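Local atomic coordinates of HTH-type transcriptional activator AmpR (Citrobacter freundii, PDB entry 3KOS), a protein that regulates transcription of the AmpC beta-lactamase gene as a DNA-binding regulator of the LysR family, the chain here being its effector-binding domain. Residues A116-M119 against Q120-E124; R197-S200 against R201-G205; D137-V140 against T141-E144; T161-S165 against S166-V170. All blocks are in the same frame, centred on the assembly; numbering follows the deposited sequence.

Interaction 1 (A116-M119 against Q120-E124); sequences ALWM and QTVGE. Unlike the reference sequence in segment 120-124: Thr-121 (reference Ala), Val-122 (reference Ala).
Val-122, just past the end of the helix, lays its two methyls over one face of the indole of Trp-118, four residues earlier. CG1 makes the CH-pi contact, 4.0 Å from the centroid of the six-membered ring, while CG2 lies 3.8 Å from CZ3 of Trp-118. The indole reaches forward along the helix to meet them because its CG stands anti to the backbone N (chi1 -169°), and the branched side chain puts both methyls over the same face. Thr-121 turns its side chain back instead: OG1 donates to Leu-117 O (2.9 Å), which also takes Thr-121 N (3.0 Å) from the opposite face of the carbonyl plane, so the hydroxyl is satisfied within its own helix. The helix then ends in a Schellman motif, with Gly-123 as its C-prime residue. Glu-124 N reaches back to Met-119 O (2.8 Å) and Gly-123 N to Gln-120 O (3.1 Å); Gly-123 has a positive phi (90°), a conformation readily open to a residue with no side chain. Selenium of Met-119 passes 4.0 Å from Glu-124 CB. Trp-118 also gives its NE1 proton to Thr-175 O and packs on Ile-101, and helix 114-121 forms the crossover between parallel strands 106-109 and 133-136.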
loop_
_atom_site.group_PDB
_atom_site.type_symbol
_atom_site.label_atom_id
_atom_site.label_comp_id
_atom_site.label_asym_id
_atom_site.label_seq_id
_atom_site.Cartn_x
_atom_site.Cartn_y
_atom_site.Cartn_z
ATOM N N ALA A 116 18.395 -12.558 -3.725
ATOM C CA ALA A 116 19.304 -13.616 -4.143
ATOM C C ALA A 116 19.391 -13.644 -5.668
ATOM O O ALA A 116 20.478 -13.749 -6.235
ATOM C CB ALA A 116 18.838 -14.965 -3.609
ATOM N N LEU A 117 18.247 -13.521 -6.329
ATOM C CA LEU A 117 18.208 -13.584 -7.785
ATOM C C LEU A 117 18.851 -12.368 -8.442
ATOM O O LEU A 117 19.581 -12.511 -9.419
ATOM C CB LEU A 117 16.778 -13.788 -8.289
ATOM C CG LEU A 117 16.183 -15.141 -7.879
ATOM C CD1 LEU A 117 14.680 -15.186 -8.097
ATOM C CD2 LEU A 117 16.873 -16.285 -8.625
ATOM N N TRP A 118 18.595 -11.168 -7.923
ATOM C CA TRP A 118 19.224 -9.989 -8.518
ATOM C C TRP A 118 20.744 -10.016 -8.351
ATOM O O TRP A 118 21.484 -9.762 -9.305
ATOM C CB TRP A 118 18.644 -8.677 -7.963
ATOM C CG TRP A 118 19.093 -7.498 -8.747
ATOM C CD1 TRP A 118 18.519 -7.001 -9.888
ATOM C CD2 TRP A 118 20.230 -6.680 -8.482
ATOM N NE1 TRP A 118 19.227 -5.918 -10.338
ATOM C CE2 TRP A 118 20.288 -5.704 -9.496
ATOM C CE3 TRP A 118 21.208 -6.674 -7.480
ATOM C CZ2 TRP A 118 21.282 -4.733 -9.535
ATOM C CZ3 TRP A 118 22.196 -5.711 -7.524
ATOM C CH2 TRP A 118 22.226 -4.756 -8.542
HETATM N N MSE A 119 21.203 -10.299 -7.132
HETATM C CA MSE A 119 22.631 -10.416 -6.860
HETATM C C MSE A 119 23.263 -11.460 -7.781
HETATM O O MSE A 119 24.299 -11.212 -8.385
HETATM C CB MSE A 119 22.878 -10.799 -5.395
HETATM C CG MSE A 119 22.557 -9.685 -4.401
HETATM SE SE MSE A 119 23.685 -8.112 -4.710
HETATM C CE MSE A 119 22.989 -6.926 -3.300
ATOM N N GLN A 120 22.637 -12.628 -7.862
ATOM C CA GLN A 120 23.129 -13.712 -8.713
ATOM C C GLN A 120 23.296 -13.233 -10.162
ATOM O O GLN A 120 24.311 -13.510 -10.805
ATOM C CB GLN A 120 22.171 -14.903 -8.634
ATOM C CG GLN A 120 22.514 -16.073 -9.543
ATOM C CD GLN A 120 21.504 -17.214 -9.454
ATOM O OE1 GLN A 120 20.364 -17.098 -9.917
ATOM N NE2 GLN A 120 21.927 -18.329 -8.873
ATOM N N THR A 121 22.311 -12.486 -10.657
ATOM C CA THR A 121 22.326 -11.966 -12.026
ATOM C C THR A 121 23.480 -11.010 -12.292
ATOM O O THR A 121 24.030 -10.987 -13.396
ATOM C CB THR A 121 20.987 -11.261 -12.360
ATOM O OG1 THR A 121 19.923 -12.216 -12.284
ATOM C CG2 THR A 121 21.012 -10.644 -13.744
ATOM N N VAL A 122 23.852 -10.220 -11.292
ATOM C CA VAL A 122 24.952 -9.276 -11.474
ATOM C C VAL A 122 26.285 -9.857 -11.003
ATOM O O VAL A 122 27.292 -9.160 -10.976
ATOM C CB VAL A 122 24.705 -7.907 -10.782
ATOM C CG1 VAL A 122 23.501 -7.215 -11.390
ATOM C CG2 VAL A 122 24.538 -8.073 -9.269
ATOM N N GLY A 123 26.282 -11.131 -10.624
ATOM C CA GLY A 123 27.524 -11.831 -10.336
ATOM C C GLY A 123 27.998 -11.767 -8.897
ATOM O O GLY A 123 29.177 -11.985 -8.627
ATOM N N GLU A 124 27.085 -11.479 -7.974
ATOM C CA GLU A 124 27.413 -11.420 -6.551
ATOM C C GLU A 124 26.792 -12.591 -5.816
ATOM O O GLU A 124 25.846 -13.215 -6.300
ATOM C CB GLU A 124 26.905 -10.123 -5.924
ATOM C CG GLU A 124 27.508 -8.861 -6.505
ATOM C CD GLU A 124 28.888 -8.565 -5.953
ATOM O OE1 GLU A 124 29.190 -9.004 -4.820
ATOM O OE2 GLU A 124 29.660 -7.882 -6.656
#

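Interaction 2 (R197-S200 against R201-G205); sequences REFS and RWLTG
Phe-199, Trp-202 and Leu-203 form part of the apolar face of helix 194-209, an amphipathic helix lying on the larger sheet of this LysR-type effector-binding domain. Both aromatic side chains leave the backbone with CG anti to N, and their rings meet at a slant, planes 49° apart, with Phe-199 CE2 3.8 Å from Trp-202 CZ3. Leu-203 runs alongside Phe-199 and brings CD2 to 3.8 Å from its CE1. Large apolar rings suit this buried face: Phe-199 packs on Leu-14, Ile-16 and Leu-43 of the sheet, and both rings meet Phe-34; Trp-202 NE1 is satisfied by Asp-33. Small hydroxyl residues occur on the adjoining side, by strand 73-86. Thr-204 OG1 donates to Ser-200 O (2.9 Å), which also accepts Thr-204 N (3.1 Å) from the other face of its plane, and Ser-200 OG bonds to Tyr-61 OH and Met-196 O. The Arg-201 chain bends at chi3 (-55°), bringing its guanidinium over Glu-198 CA. Glu-198 OE2 and Arg-201 NH2 stay 4.4 Å apart, beyond a salt bridge, while Glu-198 OE1 bonds His-40 NE2. A water completes the link, accepting from Arg-201 NH2 at 2.8 Å in the guanidinium plane and donating weakly to Glu-198 OE2 at 3.3 Å.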
loop_
_atom_site.group_PDB
_atom_site.type_symbol
_atom_site.label_atom_id
_atom_site.label_comp_id
_atom_site.label_asym_id
_atom_site.label_seq_id
_atom_site.Cartn_x
_atom_site.Cartn_y
_atom_site.Cartn_z
ATOM N N ARG A 197 -14.979 -6.282 -22.335
ATOM C CA ARG A 197 -14.220 -6.382 -23.573
ATOM C C ARG A 197 -13.676 -5.016 -23.959
ATOM O O ARG A 197 -12.545 -4.897 -24.429
ATOM C CB ARG A 197 -15.085 -6.957 -24.714
ATOM C CG ARG A 197 -15.337 -8.458 -24.613
ATOM C CD ARG A 197 -16.094 -9.005 -25.857
ATOM N NE ARG A 197 -17.500 -8.621 -25.833
ATOM C CZ ARG A 197 -18.443 -9.307 -25.194
ATOM N NH1 ARG A 197 -18.122 -10.417 -24.547
ATOM N NH2 ARG A 197 -19.704 -8.895 -25.200
ATOM N N GLU A 198 -14.490 -3.987 -23.772
ATOM C CA GLU A 198 -14.089 -2.635 -24.130
ATOM C C GLU A 198 -12.965 -2.113 -23.248
ATOM O O GLU A 198 -11.989 -1.544 -23.738
ATOM C CB GLU A 198 -15.303 -1.707 -24.116
ATOM C CG GLU A 198 -16.185 -1.961 -25.343
ATOM C CD GLU A 198 -17.509 -1.242 -25.318
ATOM O OE1 GLU A 198 -17.895 -0.707 -24.260
ATOM O OE2 GLU A 198 -18.181 -1.229 -26.374
ATOM N N PHE A 199 -13.095 -2.314 -21.944
ATOM C CA PHE A 199 -12.023 -1.918 -21.041
ATOM C C PHE A 199 -10.709 -2.646 -21.359
ATOM O O PHE A 199 -9.650 -2.027 -21.404
ATOM C CB PHE A 199 -12.419 -2.147 -19.585
ATOM C CG PHE A 199 -11.335 -1.775 -18.610
ATOM C CD1 PHE A 199 -10.407 -2.715 -18.205
ATOM C CD2 PHE A 199 -11.225 -0.475 -18.139
ATOM C CE1 PHE A 199 -9.394 -2.380 -17.313
ATOM C CE2 PHE A 199 -10.212 -0.129 -17.252
ATOM C CZ PHE A 199 -9.299 -1.088 -16.836
ATOM N N SER A 200 -10.777 -3.958 -21.567
ATOM C CA SER A 200 -9.575 -4.738 -21.888
ATOM C C SER A 200 -8.918 -4.264 -23.166
ATOM O O SER A 200 -7.694 -4.138 -23.234
ATOM C CB SER A 200 -9.905 -6.218 -22.059
ATOM O OG SER A 200 -10.299 -6.773 -20.833
ATOM N N ARG A 201 -9.730 -4.030 -24.195
ATOM C CA ARG A 201 -9.192 -3.548 -25.461
ATOM C C ARG A 201 -8.553 -2.177 -25.294
ATOM O O ARG A 201 -7.473 -1.917 -25.832
ATOM C CB ARG A 201 -10.276 -3.488 -26.551
ATOM C CG ARG A 201 -10.789 -4.844 -27.012
ATOM C CD ARG A 201 -11.462 -4.759 -28.396
ATOM N NE ARG A 201 -12.531 -3.762 -28.452
ATOM C CZ ARG A 201 -13.834 -4.046 -28.426
ATOM N NH1 ARG A 201 -14.249 -5.310 -28.357
ATOM N NH2 ARG A 201 -14.723 -3.063 -28.482
ATOM N N TRP A 202 -9.222 -1.297 -24.557
ATOM C CA TRP A 202 -8.685 0.038 -24.331
ATOM C C TRP A 202 -7.327 -0.020 -23.626
ATOM O O TRP A 202 -6.374 0.657 -24.023
ATOM C CB TRP A 202 -9.639 0.878 -23.488
ATOM C CG TRP A 202 -8.951 2.089 -22.937
ATOM C CD1 TRP A 202 -8.677 3.251 -23.606
ATOM C CD2 TRP A 202 -8.423 2.251 -21.616
ATOM N NE1 TRP A 202 -8.018 4.125 -22.780
ATOM C CE2 TRP A 202 -7.845 3.536 -21.554
ATOM C CE3 TRP A 202 -8.385 1.435 -20.478
ATOM C CZ2 TRP A 202 -7.237 4.028 -20.395
ATOM C CZ3 TRP A 202 -7.776 1.925 -19.323
ATOM C CH2 TRP A 202 -7.208 3.205 -19.295
ATOM N N LEU A 203 -7.247 -0.823 -22.574
ATOM C CA LEU A 203 -6.040 -0.850 -21.740
ATOM C C LEU A 203 -4.841 -1.454 -22.483
ATOM O O LEU A 203 -3.766 -0.864 -22.527
ATOM C CB LEU A 203 -6.307 -1.592 -20.424
ATOM C CG LEU A 203 -5.159 -1.615 -19.405
ATOM C CD1 LEU A 203 -4.585 -0.218 -19.168
ATOM C CD2 LEU A 203 -5.649 -2.228 -18.096
ATOM N N THR A 204 -5.018 -2.625 -23.076
ATOM C CA THR A 204 -3.926 -3.207 -23.846
ATOM C C THR A 204 -3.540 -2.249 -24.982
ATOM O O THR A 204 -2.370 -2.119 -25.335
ATOM C CB THR A 204 -4.283 -4.599 -24.389
ATOM O OG1 THR A 204 -5.512 -4.519 -25.109
ATOM C CG2 THR A 204 -4.447 -5.592 -23.250
ATOM N N GLY A 205 -4.525 -1.550 -25.526
ATOM C CA GLY A 205 -4.270 -0.601 -26.593
ATOM C C GLY A 205 -3.473 0.606 -26.143
ATOM O O GLY A 205 -2.526 1.022 -26.807
HETATM O O HOH W 1 -17.450 -3.796 -28.335
#

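Interaction 3 (D137-V140 against T141-E144); sequences DSSV and TMLE
Thr-141 sets its hydroxyl beside Ser-138, OG1 lying 4.0 Å from Ser-138 CB, but water makes the polar links. With OG1 beside the backbone N (chi1 -58°), it bonds two waters: one lies 2.7 Å from Thr-141 OG1 and donates a proton to Asp-137 OD1, and the other is weakly bonded to Ser-138 OG. Ser-138 holds its own OG anti to N (chi1 165°), which turns the oxygen onward to accept from Val-140 N at 3.1 Å. This is the N-cap of helix 139-147, a place serine suits because its short hydroxyl can stand in for a missing carbonyl. Ser-138 O then opens the regular pattern by accepting from Met-142 N at 3.0 Å, in the carbonyl plane. Ser-139 OG is bonded to a MES molecule, probably from the crystallisation liquor. Leu-143 has an eclipsed-leaning chi1 of -94°, with CD2 3.4 Å from Ser-139 O, and packs on Phe-160. Glu-144 is folded by its bend at chi2, so that a water can donate both to Val-140 O and to Glu-144 OE1, each at 2.9 Å. That OE1 also lies close to OE1 of Glu-144 of the second subunit, a proximity that might raise the proton affinity of the pair, while Asp-137 OD1 bonds Thr-47 of the second subunit.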
loop_
_atom_site.group_PDB
_atom_site.type_symbol
_atom_site.label_atom_id
_atom_site.label_comp_id
_atom_site.label_asym_id
_atom_site.label_seq_id
_atom_site.Cartn_x
_atom_site.Cartn_y
_atom_site.Cartn_z
ATOM N N ASP A 137 3.924 -6.343 1.605
ATOM C CA ASP A 137 2.818 -6.892 0.830
ATOM C C ASP A 137 2.600 -6.084 -0.443
ATOM O O ASP A 137 2.061 -6.591 -1.431
ATOM C CB ASP A 137 1.533 -6.903 1.659
ATOM C CG ASP A 137 1.052 -5.499 2.026
ATOM O OD1 ASP A 137 1.887 -4.628 2.375
ATOM O OD2 ASP A 137 -0.175 -5.269 1.991
ATOM N N SER A 138 3.024 -4.823 -0.422
ATOM C CA SER A 138 2.777 -3.927 -1.556
ATOM C C SER A 138 4.027 -3.114 -1.862
ATOM O O SER A 138 4.650 -2.586 -0.951
ATOM C CB SER A 138 1.631 -2.974 -1.217
ATOM O OG SER A 138 1.590 -1.873 -2.128
ATOM N N SER A 139 4.402 -3.015 -3.133
ATOM C CA SER A 139 5.567 -2.214 -3.509
ATOM C C SER A 139 5.349 -0.746 -3.208
ATOM O O SER A 139 6.317 0.004 -3.046
ATOM C CB SER A 139 5.873 -2.364 -5.009
ATOM O OG SER A 139 6.499 -3.607 -5.260
ATOM N N VAL A 140 4.088 -0.314 -3.195
ATOM C CA VAL A 140 3.808 1.090 -2.908
ATOM C C VAL A 140 4.329 1.396 -1.505
ATOM O O VAL A 140 5.051 2.370 -1.286
ATOM C CB VAL A 140 2.303 1.401 -2.972
ATOM C CG1 VAL A 140 2.043 2.828 -2.538
ATOM C CG2 VAL A 140 1.783 1.188 -4.401
ATOM N N THR A 141 3.959 0.540 -0.561
ATOM C CA THR A 141 4.417 0.686 0.826
ATOM C C THR A 141 5.935 0.531 0.910
ATOM O O THR A 141 6.616 1.289 1.610
ATOM C CB THR A 141 3.736 -0.367 1.719
ATOM O OG1 THR A 141 2.313 -0.208 1.618
ATOM C CG2 THR A 141 4.170 -0.214 3.188
HETATM N N MSE A 142 6.476 -0.443 0.190
HETATM C CA MSE A 142 7.926 -0.646 0.192
HETATM C C MSE A 142 8.677 0.625 -0.233
HETATM O O MSE A 142 9.705 0.974 0.355
HETATM C CB MSE A 142 8.309 -1.793 -0.749
HETATM C CG MSE A 142 9.787 -2.040 -0.782
HETATM SE SE MSE A 142 10.276 -3.260 -2.256
HETATM C CE MSE A 142 9.133 -4.793 -1.825
ATOM N N LEU A 143 8.179 1.300 -1.269
ATOM C CA LEU A 143 8.873 2.485 -1.797
ATOM C C LEU A 143 8.721 3.701 -0.893
ATOM O O LEU A 143 9.556 4.609 -0.920
ATOM C CB LEU A 143 8.430 2.816 -3.231
ATOM C CG LEU A 143 9.312 2.206 -4.329
ATOM C CD1 LEU A 143 10.694 2.845 -4.345
ATOM C CD2 LEU A 143 9.428 0.682 -4.180
ATOM N N GLU A 144 7.660 3.730 -0.093
ATOM C CA GLU A 144 7.560 4.747 0.945
ATOM C C GLU A 144 8.674 4.543 1.955
ATOM O O GLU A 144 9.343 5.497 2.356
ATOM C CB GLU A 144 6.186 4.731 1.635
ATOM C CG GLU A 144 5.064 5.239 0.751
ATOM C CD GLU A 144 5.300 6.676 0.289
ATOM O OE1 GLU A 144 5.401 6.902 -0.940
ATOM O OE2 GLU A 144 5.397 7.570 1.161
HETATM O O HOH W 2 1.142 -2.153 3.087
HETATM O O HOH W 3 0.079 0.149 -0.026
HETATM O O HOH W 4 5.535 4.722 -2.884
#

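Interaction 4 (T161-S165 against S166-V170); sequences THLLS and SERIV
Ser-166 folds back on the last turn of helix 161-165 and gives His-162 O two hydrogen bonds, from OG at 2.8 Å and from N at 3.2 Å. Its OG sits between the backbone N and the carbonyl carbon (chi1 64°), where the short serine hydroxyl can reach the carbonyl four residues back. Backbone bonds continue the closure. Leu-163 O takes Arg-168 N at 3.0 Å and Ile-169 N at 3.2 Å, the former nearly in line with the carbonyl, the latter well above its plane. Glu-167, with positive phi (62°), makes the reversal of a Schellman motif. Apolar contact centres on Ile-169, whose CG2 wedges between Leu-163 CB (3.7 Å) and Leu-164 CD2 (3.6 Å); branched aliphatic residues suit this place because Leu-163 and Ile-169 also bury themselves against Leu-143 of helix 139-147. Two waters bridge the segments: one donates to Leu-164 O and Ile-169 O, the other to Ser-165 O and, at 2.8 Å, to Glu-167 OE2. Arg-168 lies by Arg-168 of the second subunit. The carbonyls left over at the helix end are thus met by a hydroxyl, by turned-back amides and by water, while Leu-163 and Ile-169 pack the start of the outgoing loop against helix 139-147.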
loop_
_atom_site.group_PDB
_atom_site.type_symbol
_atom_site.label_atom_id
_atom_site.label_comp_id
_atom_site.label_asym_id
_atom_site.label_seq_id
_atom_site.Cartn_x
_atom_site.Cartn_y
_atom_site.Cartn_z
ATOM N N THR A 161 7.923 5.603 -11.873
ATOM C CA THR A 161 8.480 6.694 -12.659
ATOM C C THR A 161 8.200 8.038 -11.995
ATOM O O THR A 161 9.013 8.953 -12.094
ATOM C CB THR A 161 7.936 6.698 -14.113
ATOM O OG1 THR A 161 6.549 7.044 -14.100
ATOM C CG2 THR A 161 8.091 5.341 -14.739
ATOM N N HIS A 162 7.067 8.158 -11.302
ATOM C CA HIS A 162 6.757 9.406 -10.600
ATOM C C HIS A 162 7.805 9.736 -9.521
ATOM O O HIS A 162 8.182 10.897 -9.350
ATOM C CB HIS A 162 5.332 9.398 -10.016
ATOM C CG HIS A 162 5.062 8.266 -9.068
ATOM N ND1 HIS A 162 4.845 6.972 -9.496
ATOM C CD2 HIS A 162 4.955 8.240 -7.718
ATOM C CE1 HIS A 162 4.631 6.195 -8.447
ATOM N NE2 HIS A 162 4.695 6.939 -7.356
ATOM N N LEU A 163 8.295 8.713 -8.826
ATOM C CA LEU A 163 9.339 8.899 -7.815
ATOM C C LEU A 163 10.710 9.150 -8.437
ATOM O O LEU A 163 11.502 9.913 -7.899
ATOM C CB LEU A 163 9.423 7.693 -6.873
ATOM C CG LEU A 163 8.148 7.327 -6.107
ATOM C CD1 LEU A 163 8.382 6.101 -5.209
ATOM C CD2 LEU A 163 7.653 8.518 -5.288
ATOM N N LEU A 164 10.993 8.505 -9.564
ATOM C CA LEU A 164 12.278 8.710 -10.227
ATOM C C LEU A 164 12.341 10.129 -10.802
ATOM O O LEU A 164 13.337 10.821 -10.637
ATOM C CB LEU A 164 12.500 7.667 -11.330
ATOM C CG LEU A 164 12.721 6.248 -10.791
ATOM C CD1 LEU A 164 12.477 5.196 -11.862
ATOM C CD2 LEU A 164 14.130 6.120 -10.186
ATOM N N SER A 165 11.270 10.554 -11.463
ATOM C CA SER A 165 11.258 11.857 -12.114
ATOM C C SER A 165 11.298 13.013 -11.117
ATOM O O SER A 165 11.888 14.063 -11.392
ATOM C CB SER A 165 10.045 11.978 -13.027
ATOM O OG SER A 165 10.169 11.070 -14.107
ATOM N N SER A 166 10.662 12.827 -9.966
ATOM C CA SER A 166 10.659 13.864 -8.934
ATOM C C SER A 166 11.873 13.736 -8.027
ATOM O O SER A 166 12.019 14.483 -7.053
ATOM C CB SER A 166 9.364 13.803 -8.117
ATOM O OG SER A 166 9.273 12.571 -7.416
ATOM N N GLU A 167 12.735 12.774 -8.348
ATOM C CA GLU A 167 14.007 12.582 -7.656
ATOM C C GLU A 167 13.866 12.258 -6.171
ATOM O O GLU A 167 14.725 12.590 -5.371
ATOM C CB GLU A 167 14.944 13.776 -7.898
ATOM C CG GLU A 167 15.219 13.969 -9.389
ATOM C CD GLU A 167 16.308 14.986 -9.693
ATOM O OE1 GLU A 167 17.032 15.402 -8.760
ATOM O OE2 GLU A 167 16.435 15.354 -10.883
ATOM N N ARG A 168 12.786 11.573 -5.819
ATOM C CA ARG A 168 12.613 11.054 -4.465
ATOM C C ARG A 168 13.228 9.659 -4.325
ATOM O O ARG A 168 13.491 9.184 -3.220
ATOM C CB ARG A 168 11.129 11.012 -4.114
ATOM C CG ARG A 168 10.500 12.393 -4.035
ATOM C CD ARG A 168 8.989 12.288 -3.929
ATOM N NE ARG A 168 8.342 13.577 -4.146
ATOM C CZ ARG A 168 7.028 13.738 -4.284
ATOM N NH1 ARG A 168 6.227 12.682 -4.236
ATOM N NH2 ARG A 168 6.519 14.953 -4.482
ATOM N N ILE A 169 13.450 9.015 -5.460
ATOM C CA ILE A 169 14.105 7.719 -5.477
ATOM C C ILE A 169 15.045 7.622 -6.674
ATOM O O ILE A 169 14.830 8.281 -7.702
ATOM C CB ILE A 169 13.064 6.559 -5.505
ATOM C CG1 ILE A 169 13.569 5.359 -4.703
ATOM C CG2 ILE A 169 12.742 6.146 -6.917
ATOM C CD1 ILE A 169 13.355 5.487 -3.212
ATOM N N VAL A 170 16.063 6.781 -6.535
ATOM C CA VAL A 170 17.105 6.598 -7.541
ATOM C C VAL A 170 17.264 5.119 -7.901
ATOM O O VAL A 170 17.100 4.249 -7.051
ATOM C CB VAL A 170 18.461 7.112 -6.993
ATOM C CG1 VAL A 170 19.607 6.703 -7.892
ATOM C CG2 VAL A 170 18.423 8.624 -6.823
HETATM O O HOH W 5 15.862 9.641 -9.716
HETATM O O HOH W 6 14.410 15.108 -12.737
#

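Overall arrangement
The four contacts follow one another along the chain in the order 1, 3, 4, 2. Interactions 3 and 4 touch directly: Leu-143 CB lies 3.8 Å from Leu-163 CD1, and Leu-143 CD1 is 3.8 Å from Ile-169 CG1; both also meet the second subunit. Interaction 1 stands apart, its centre about 22 Å from that of interaction 3 and about 24 Å from that of interaction 4. Interaction 2 lies across the chain's centre from interactions 1 and 3, with centres about 36 Å and 27 Å away. In interaction 3, Ser-139 OG hydrogen-bonds the MES molecule, whose position is consistent with the effector pocket between the two lobes of LysR-type domains.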